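Long-range contacts in glutamate racemase (Francisella tularensis subsp. tularensis, PDB 3OUT), which belongs to the Asp/Glu/hydantoin racemase family and holds D-glutamic acid in a pocket of its two-sheet alpha/beta fold: residues N112-I123 / I139-V150; F174-L184 / I196-P207. All coordinates share one frame; numbering follows the deposited sequence.

Contact 1: N112-I123 / I139-V150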
# COMPACT_ATOMS: atom_id res chain seq x y z
N ASN B 112 32.06 -18.26 -22.04
CA ASN B 112 31.90 -19.63 -21.62
C ASN B 112 31.51 -19.78 -20.15
O ASN B 112 30.78 -20.70 -19.77
CB ASN B 112 33.22 -20.36 -21.83
CG ASN B 112 33.73 -20.19 -23.23
OD1 ASN B 112 34.83 -19.64 -23.45
ND2 ASN B 112 32.94 -20.62 -24.19
N THR B 113 32.01 -18.86 -19.31
CA THR B 113 31.84 -18.94 -17.86
C THR B 113 31.58 -17.53 -17.30
O THR B 113 32.37 -16.62 -17.52
CB THR B 113 33.11 -19.53 -17.23
OG1 THR B 113 33.43 -20.78 -17.89
CG2 THR B 113 32.88 -19.77 -15.79
N VAL B 114 30.41 -17.34 -16.67
CA VAL B 114 29.94 -16.01 -16.23
C VAL B 114 29.54 -16.09 -14.76
O VAL B 114 28.92 -17.06 -14.33
CB VAL B 114 28.70 -15.58 -17.07
CG1 VAL B 114 28.16 -14.17 -16.62
CG2 VAL B 114 29.09 -15.49 -18.53
N GLY B 115 29.92 -15.07 -13.99
CA GLY B 115 29.42 -14.88 -12.65
C GLY B 115 28.37 -13.79 -12.61
O GLY B 115 28.41 -12.86 -13.39
N VAL B 116 27.45 -13.93 -11.67
CA VAL B 116 26.40 -12.92 -11.40
C VAL B 116 26.28 -12.67 -9.91
O VAL B 116 26.17 -13.60 -9.11
CB VAL B 116 25.04 -13.40 -11.91
CG1 VAL B 116 23.96 -12.31 -11.77
CG2 VAL B 116 25.15 -13.75 -13.39
N ILE B 117 26.22 -11.39 -9.55
CA ILE B 117 25.86 -10.99 -8.18
C ILE B 117 24.65 -10.09 -8.28
O ILE B 117 24.55 -9.28 -9.21
CB ILE B 117 26.99 -10.27 -7.38
CG1 ILE B 117 27.65 -9.13 -8.19
CG2 ILE B 117 28.05 -11.33 -6.95
CD1 ILE B 117 28.62 -8.22 -7.41
N ALA B 118 23.76 -10.20 -7.29
CA ALA B 118 22.52 -9.44 -7.31
C ALA B 118 21.84 -9.56 -5.97
O ALA B 118 22.32 -10.26 -5.08
CB ALA B 118 21.57 -9.95 -8.48
N THR B 119 20.68 -8.94 -5.85
CA THR B 119 19.89 -9.07 -4.62
C THR B 119 19.45 -10.51 -4.39
O THR B 119 19.37 -11.33 -5.32
CB THR B 119 18.63 -8.22 -4.63
OG1 THR B 119 17.76 -8.70 -5.68
CG2 THR B 119 18.89 -6.72 -4.81
N PRO B 120 19.14 -10.84 -3.14
CA PRO B 120 18.58 -12.18 -2.88
C PRO B 120 17.38 -12.52 -3.76
O PRO B 120 17.33 -13.63 -4.30
CB PRO B 120 18.24 -12.10 -1.37
CG PRO B 120 19.22 -11.17 -0.84
CD PRO B 120 19.32 -10.09 -1.88
N ALA B 121 16.43 -11.59 -3.93
CA ALA B 121 15.27 -11.85 -4.80
C ALA B 121 15.70 -12.17 -6.23
O ALA B 121 15.21 -13.11 -6.83
CB ALA B 121 14.26 -10.71 -4.78
N THR B 122 16.64 -11.40 -6.77
CA THR B 122 17.06 -11.62 -8.13
C THR B 122 17.71 -12.97 -8.27
O THR B 122 17.45 -13.68 -9.24
CB THR B 122 18.00 -10.47 -8.60
OG1 THR B 122 17.26 -9.24 -8.60
CG2 THR B 122 18.64 -10.73 -10.01
N ILE B 123 18.64 -13.30 -7.38
CA ILE B 123 19.40 -14.55 -7.54
C ILE B 123 18.45 -15.73 -7.30
O ILE B 123 18.43 -16.69 -8.09
CB ILE B 123 20.60 -14.62 -6.58
CG1 ILE B 123 21.63 -13.55 -6.89
CG2 ILE B 123 21.23 -16.05 -6.64
CD1 ILE B 123 22.24 -13.60 -8.28
N ILE B 139 26.57 -22.20 -21.47
CA ILE B 139 27.31 -21.20 -20.69
C ILE B 139 27.19 -21.59 -19.21
O ILE B 139 26.09 -21.89 -18.70
CB ILE B 139 26.82 -19.76 -20.93
CG1 ILE B 139 27.02 -19.35 -22.39
CG2 ILE B 139 27.52 -18.81 -19.97
CD1 ILE B 139 26.42 -18.02 -22.77
N GLU B 140 28.33 -21.60 -18.53
CA GLU B 140 28.39 -21.92 -17.11
C GLU B 140 28.08 -20.64 -16.39
O GLU B 140 28.79 -19.64 -16.58
CB GLU B 140 29.80 -22.41 -16.73
CG GLU B 140 30.14 -23.71 -17.34
CD GLU B 140 31.58 -24.11 -17.10
OE1 GLU B 140 32.46 -23.25 -16.87
OE2 GLU B 140 31.83 -25.32 -17.17
N VAL B 141 27.03 -20.65 -15.58
CA VAL B 141 26.61 -19.46 -14.80
C VAL B 141 26.68 -19.73 -13.29
O VAL B 141 26.07 -20.67 -12.80
CB VAL B 141 25.20 -19.00 -15.17
CG1 VAL B 141 24.82 -17.71 -14.38
CG2 VAL B 141 25.07 -18.76 -16.68
N TYR B 142 27.51 -18.94 -12.60
CA TYR B 142 27.66 -19.01 -11.15
C TYR B 142 27.04 -17.74 -10.54
O TYR B 142 27.38 -16.62 -10.93
CB TYR B 142 29.13 -19.06 -10.80
CG TYR B 142 29.78 -20.36 -11.22
CD1 TYR B 142 29.63 -21.52 -10.46
CD2 TYR B 142 30.55 -20.39 -12.35
CE1 TYR B 142 30.26 -22.71 -10.85
CE2 TYR B 142 31.18 -21.56 -12.76
CZ TYR B 142 31.04 -22.70 -12.01
OH TYR B 142 31.70 -23.83 -12.44
N SER B 143 26.12 -17.94 -9.61
CA SER B 143 25.36 -16.83 -9.05
C SER B 143 25.49 -16.81 -7.54
O SER B 143 25.47 -17.87 -6.89
CB SER B 143 23.90 -17.00 -9.41
OG SER B 143 23.67 -16.98 -10.82
N ASN B 144 25.61 -15.61 -6.98
CA ASN B 144 25.66 -15.46 -5.52
C ASN B 144 24.96 -14.17 -5.08
O ASN B 144 25.30 -13.12 -5.57
CB ASN B 144 27.11 -15.46 -5.01
CG ASN B 144 27.23 -15.89 -3.55
OD1 ASN B 144 26.50 -16.77 -3.09
ND2 ASN B 144 28.19 -15.28 -2.82
N PRO B 145 24.01 -14.26 -4.12
CA PRO B 145 23.39 -13.03 -3.61
C PRO B 145 24.37 -12.21 -2.74
O PRO B 145 25.26 -12.77 -2.10
CB PRO B 145 22.21 -13.55 -2.80
CG PRO B 145 22.54 -14.86 -2.40
CD PRO B 145 23.48 -15.45 -3.43
N CYS B 146 24.21 -10.88 -2.73
CA CYS B 146 25.03 -10.00 -1.90
C CYS B 146 24.12 -9.15 -1.04
O CYS B 146 24.08 -7.92 -1.19
CB CYS B 146 25.91 -9.11 -2.75
SG CYS B 146 27.13 -10.02 -3.80
N GLY B 147 23.39 -9.80 -0.14
CA GLY B 147 22.26 -9.15 0.55
C GLY B 147 22.54 -7.80 1.18
O GLY B 147 21.73 -6.87 1.04
N LEU B 148 23.69 -7.65 1.86
CA LEU B 148 24.01 -6.42 2.56
C LEU B 148 24.39 -5.25 1.67
O LEU B 148 24.31 -4.09 2.12
CB LEU B 148 25.12 -6.61 3.59
CG LEU B 148 25.37 -5.53 4.67
CD1 LEU B 148 24.07 -5.11 5.43
CD2 LEU B 148 26.42 -6.03 5.67
N PHE B 149 24.75 -5.50 0.41
CA PHE B 149 25.30 -4.41 -0.38
C PHE B 149 24.36 -3.19 -0.54
O PHE B 149 24.80 -2.04 -0.48
CB PHE B 149 25.69 -4.89 -1.79
CG PHE B 149 27.08 -5.50 -1.93
CD1 PHE B 149 28.00 -5.61 -0.89
CD2 PHE B 149 27.45 -6.00 -3.17
CE1 PHE B 149 29.26 -6.14 -1.10
CE2 PHE B 149 28.70 -6.60 -3.38
CZ PHE B 149 29.60 -6.63 -2.36
N VAL B 150 23.08 -3.42 -0.81
CA VAL B 150 22.17 -2.32 -1.05
C VAL B 150 22.12 -1.35 0.14
O VAL B 150 22.34 -0.15 -0.03
CB VAL B 150 20.75 -2.80 -1.42
CG1 VAL B 150 19.72 -1.70 -1.28
CG2 VAL B 150 20.73 -3.37 -2.86

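Contact 2: F174-L184 / I196-P207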
# COMPACT_ATOMS: atom_id res chain seq x y z
N PHE B 174 33.55 -17.03 -5.81
CA PHE B 174 33.96 -17.06 -7.22
C PHE B 174 35.43 -17.41 -7.43
O PHE B 174 35.85 -17.61 -8.55
CB PHE B 174 33.68 -15.72 -7.91
CG PHE B 174 32.23 -15.38 -7.96
CD1 PHE B 174 31.41 -15.97 -8.88
CD2 PHE B 174 31.69 -14.45 -7.09
CE1 PHE B 174 30.05 -15.66 -8.94
CE2 PHE B 174 30.36 -14.13 -7.12
CZ PHE B 174 29.53 -14.74 -8.05
N HIS B 175 36.21 -17.45 -6.36
CA HIS B 175 37.67 -17.54 -6.57
C HIS B 175 38.10 -18.81 -7.31
O HIS B 175 39.01 -18.75 -8.14
CB HIS B 175 38.44 -17.39 -5.26
CG HIS B 175 38.58 -15.96 -4.84
ND1 HIS B 175 38.46 -15.56 -3.52
CD2 HIS B 175 38.81 -14.84 -5.56
CE1 HIS B 175 38.62 -14.25 -3.45
NE2 HIS B 175 38.83 -13.79 -4.67
N ASP B 176 37.44 -19.93 -7.06
CA ASP B 176 37.80 -21.18 -7.77
C ASP B 176 36.97 -21.44 -9.04
O ASP B 176 37.07 -22.53 -9.61
CB ASP B 176 37.68 -22.38 -6.81
CG ASP B 176 36.25 -22.72 -6.45
OD1 ASP B 176 35.37 -21.90 -6.70
OD2 ASP B 176 36.00 -23.80 -5.90
N LYS B 177 36.16 -20.48 -9.49
CA LYS B 177 35.18 -20.77 -10.57
C LYS B 177 35.67 -20.39 -11.96
O LYS B 177 34.99 -20.70 -12.94
CB LYS B 177 33.84 -20.04 -10.32
CG LYS B 177 33.14 -20.31 -8.98
CD LYS B 177 32.91 -21.81 -8.74
CE LYS B 177 31.90 -22.08 -7.63
NZ LYS B 177 32.48 -21.97 -6.26
N ASN B 178 36.81 -19.70 -12.06
CA ASN B 178 37.37 -19.30 -13.34
C ASN B 178 36.35 -18.53 -14.21
O ASN B 178 36.21 -18.77 -15.42
CB ASN B 178 37.92 -20.52 -14.09
CG ASN B 178 38.92 -21.32 -13.28
OD1 ASN B 178 39.92 -20.77 -12.80
ND2 ASN B 178 38.66 -22.62 -13.10
N ILE B 179 35.63 -17.59 -13.60
CA ILE B 179 34.71 -16.77 -14.40
C ILE B 179 35.46 -15.79 -15.33
O ILE B 179 36.54 -15.26 -14.99
CB ILE B 179 33.64 -16.02 -13.50
CG1 ILE B 179 34.22 -14.80 -12.80
CG2 ILE B 179 33.00 -17.00 -12.51
CD1 ILE B 179 33.14 -14.04 -11.88
N GLN B 180 34.88 -15.54 -16.50
CA GLN B 180 35.41 -14.58 -17.47
C GLN B 180 34.91 -13.16 -17.29
O GLN B 180 35.52 -12.20 -17.78
CB GLN B 180 35.11 -15.08 -18.87
CG GLN B 180 35.86 -16.37 -19.21
CD GLN B 180 35.38 -16.99 -20.50
OE1 GLN B 180 34.20 -17.35 -20.64
NE2 GLN B 180 36.29 -17.12 -21.47
N ALA B 181 33.77 -13.02 -16.62
CA ALA B 181 33.20 -11.70 -16.33
C ALA B 181 32.23 -11.87 -15.17
O ALA B 181 31.73 -12.99 -14.90
CB ALA B 181 32.44 -11.14 -17.54
N LEU B 182 32.01 -10.78 -14.48
CA LEU B 182 31.08 -10.74 -13.35
C LEU B 182 30.02 -9.68 -13.67
O LEU B 182 30.33 -8.49 -13.82
CB LEU B 182 31.80 -10.33 -12.06
CG LEU B 182 30.89 -10.31 -10.81
CD1 LEU B 182 30.36 -11.70 -10.37
CD2 LEU B 182 31.57 -9.65 -9.62
N ILE B 183 28.76 -10.12 -13.74
CA ILE B 183 27.64 -9.19 -13.94
C ILE B 183 27.31 -8.51 -12.62
O ILE B 183 26.99 -9.17 -11.60
CB ILE B 183 26.38 -9.88 -14.50
CG1 ILE B 183 26.69 -10.46 -15.89
CG2 ILE B 183 25.21 -8.87 -14.65
CD1 ILE B 183 25.55 -11.23 -16.50
N LEU B 184 27.38 -7.18 -12.65
CA LEU B 184 26.92 -6.34 -11.54
C LEU B 184 25.37 -6.20 -11.67
O LEU B 184 24.82 -5.17 -12.20
CB LEU B 184 27.62 -4.98 -11.60
CG LEU B 184 29.15 -5.03 -11.53
CD1 LEU B 184 29.71 -3.59 -11.47
CD2 LEU B 184 29.62 -5.91 -10.34
N ILE B 196 35.19 -3.97 -5.62
CA ILE B 196 34.98 -5.31 -6.19
C ILE B 196 36.22 -5.74 -6.99
O ILE B 196 36.69 -6.86 -6.85
CB ILE B 196 33.69 -5.36 -7.05
CG1 ILE B 196 32.47 -5.15 -6.14
CG2 ILE B 196 33.57 -6.72 -7.81
CD1 ILE B 196 31.14 -4.98 -6.85
N ALA B 197 36.73 -4.85 -7.83
CA ALA B 197 37.88 -5.12 -8.70
C ALA B 197 39.13 -5.51 -7.91
O ALA B 197 39.96 -6.28 -8.42
CB ALA B 197 38.17 -3.93 -9.53
N LYS B 198 39.27 -4.99 -6.69
CA LYS B 198 40.41 -5.39 -5.79
C LYS B 198 40.36 -6.85 -5.34
O LYS B 198 41.40 -7.49 -5.14
CB LYS B 198 40.45 -4.54 -4.51
CG LYS B 198 41.08 -3.16 -4.55
CD LYS B 198 40.94 -2.54 -3.14
CE LYS B 198 41.82 -1.31 -2.91
NZ LYS B 198 41.43 -0.16 -3.80
N ILE B 199 39.14 -7.37 -5.13
CA ILE B 199 38.93 -8.72 -4.64
C ILE B 199 38.88 -9.77 -5.76
O ILE B 199 39.39 -10.89 -5.62
CB ILE B 199 37.58 -8.80 -3.86
CG1 ILE B 199 37.47 -7.70 -2.79
CG2 ILE B 199 37.37 -10.18 -3.29
CD1 ILE B 199 38.70 -7.49 -1.90
N LEU B 200 38.24 -9.41 -6.87
CA LEU B 200 37.99 -10.33 -7.94
C LEU B 200 38.37 -9.65 -9.23
O LEU B 200 37.61 -8.85 -9.78
CB LEU B 200 36.51 -10.75 -7.91
CG LEU B 200 36.12 -11.93 -8.77
CD1 LEU B 200 36.81 -13.19 -8.24
CD2 LEU B 200 34.60 -12.09 -8.79
N ASP B 201 39.56 -9.98 -9.70
CA ASP B 201 40.17 -9.33 -10.85
C ASP B 201 39.64 -9.90 -12.17
O ASP B 201 40.32 -10.66 -12.87
CB ASP B 201 41.69 -9.51 -10.75
CG ASP B 201 42.43 -8.70 -11.78
OD1 ASP B 201 41.97 -7.57 -12.12
OD2 ASP B 201 43.50 -9.18 -12.24
N VAL B 202 38.39 -9.56 -12.49
CA VAL B 202 37.77 -9.98 -13.75
C VAL B 202 36.97 -8.83 -14.34
O VAL B 202 36.71 -7.85 -13.65
CB VAL B 202 36.86 -11.20 -13.54
CG1 VAL B 202 37.65 -12.36 -12.99
CG2 VAL B 202 35.71 -10.87 -12.63
N LYS B 203 36.60 -8.95 -15.61
CA LYS B 203 35.82 -7.93 -16.29
C LYS B 203 34.48 -7.75 -15.55
O LYS B 203 33.79 -8.72 -15.34
CB LYS B 203 35.57 -8.33 -17.75
CG LYS B 203 34.66 -7.40 -18.57
CD LYS B 203 34.73 -7.70 -20.11
CE LYS B 203 33.64 -8.71 -20.65
NZ LYS B 203 33.93 -9.40 -22.00
N LEU B 204 34.18 -6.52 -15.15
CA LEU B 204 32.89 -6.23 -14.49
C LEU B 204 31.90 -5.66 -15.50
O LEU B 204 32.19 -4.69 -16.21
CB LEU B 204 33.09 -5.28 -13.30
CG LEU B 204 34.18 -5.70 -12.30
CD1 LEU B 204 34.33 -4.65 -11.15
CD2 LEU B 204 33.94 -7.06 -11.72
N ILE B 205 30.69 -6.23 -15.54
CA ILE B 205 29.68 -5.85 -16.49
C ILE B 205 28.59 -5.02 -15.80
O ILE B 205 27.92 -5.50 -14.89
CB ILE B 205 29.01 -7.10 -17.12
CG1 ILE B 205 30.02 -8.04 -17.77
CG2 ILE B 205 27.84 -6.72 -18.08
CD1 ILE B 205 30.76 -7.44 -18.88
N ASP B 206 28.42 -3.79 -16.27
CA ASP B 206 27.38 -2.90 -15.73
C ASP B 206 26.40 -2.68 -16.86
O ASP B 206 26.74 -1.97 -17.80
CB ASP B 206 28.00 -1.57 -15.29
CG ASP B 206 26.97 -0.53 -14.91
OD1 ASP B 206 25.75 -0.82 -14.99
OD2 ASP B 206 27.40 0.57 -14.42
N PRO B 207 25.20 -3.23 -16.76
CA PRO B 207 24.28 -3.21 -17.90
C PRO B 207 23.47 -1.94 -18.08
O PRO B 207 22.70 -1.86 -19.02
CB PRO B 207 23.36 -4.37 -17.59
CG PRO B 207 23.25 -4.36 -16.15
CD PRO B 207 24.66 -4.06 -15.67
O HOH W 1 37.89 -11.01 -17.14

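Contact 1: N112-I123 / I139-V150
Thr113 turns OG1 beside its backbone N, anti to the carbonyl carbon (chi1 -53°), which puts CG2 anti to N, while Glu140 reaches out with an extended chain beyond CG; the two side chains meet on one face of a parallel strand pair. Thr113 OG1 donates to Glu140 OE1 at 2.8 Å, approaching on the anti side, tilted 29° out of the carboxylate plane. The methyl serves a second neighbour, with Thr113 CG2 3.9 Å from Tyr142 CE2 at the edge of the ring. Beneath these side chains the backbones form a regular parallel ladder: Glu140 O takes Val114 N, Val114 O takes Tyr142 N, Tyr142 O takes Val116 N and Val116 O takes Asn144 N. On the other sheet face Val114 CG2 lies 3.9 Å from Ile139 CG2, and Val116 touches Val141. At the C-terminal end Ala118 O accepts from Cys146 N at 3.1 Å, and Ile117 CG2 packs on Cys146 SG at 3.5 Å. Past the strand, Ile123 crosses Pro145 at about a right angle, its CG2 4.0 Å from Pro145 CD. Thr119 OG1 caps the helix by accepting from Thr122 N at 3.1 Å; it also bonds Thr79, and Thr119 touches the bound D-glutamic acid, which places this N-cap residue in the ligand pocket. Strand 140-145 is an edge strand of its four-stranded sheet within this chain, strand 181-184 flanks 113-118 on the far side, helix 127-135 packs on Val116, Ile139 and Val141, and helix 161-171 packs on Ile117, Cys146 and Phe149.

Contact 2: F174-L184 / I196-P207
Water 1 links the two segments by donating to Gln180 O at 2.7 Å and accepting from Lys203 N at 2.9 Å, a bridge at the entry to the strand pair. The pair belongs to a beta-alpha-beta unit, in which strand 181-184 leads through helix 193-199 into the parallel strand 203-205. Direct bonds follow: Lys203 O receives Leu182 N, Leu182 O receives Ile205 N, and Ile205 O receives Leu184 N. Ala181 and Ile205 share one sheet face, where Ala181 CB sits 3.9 Å from Ile205 CG1. The other face is covered by the crossover helix and the loop after it. With CG anti to the backbone N (chi1 -178°) and chi2 67°, Leu182 CD2 reaches both Ile196 CG2 and Leu200 CD2, 4.0 Å from each, the two methyls about a right angle apart as seen from it. The side chains of Leu184 and Ile196 run alongside in opposite senses, with Leu184 CD2 meeting Ile196 CD1. Leu200 is the hub of the loop end: its CD2 meets Phe174 CB at 3.8 Å and Ile179 CD1 at 3.9 Å, while its CD1 is 3.7 Å from His175 CD2. Leu182 CD1 covers one face of the Phe174 ring, offset toward the rim. Helix 161-171 closes over this layer through Leu171, which touches Leu182 and Ile196. His175 ties the turn 174-177 to the backbone of Ile199: its NE2 donates to Ile199 O at 3.1 Å, nearly straight at 173°, with the oxygen in the imidazole plane but the nitrogen above the carbonyl plane.

Overall arrangement
Contact 1 closes before contact 2 opens along the chain, and their centres lie 11 Å apart on the same side of the chain's centre. Together they supply all four strands of one parallel sheet, in the order 140-145, 113-118, 181-184, 203-205. The central pair joins the two contacts: Gly115 O lies 2.8 Å from Ile183 N, a probable hydrogen bond, and the Gln180 side chain reaches Asn112. Helix 161-171 packs against both contacts. The inner strands 113-118 and 181-184 are flanked by the edge strands 140-145 and 203-205. Contact 1 lies nearer the ligand, the side chain of Thr119 being about 4 Å from it against about 8 Å for the side chain of Pro207.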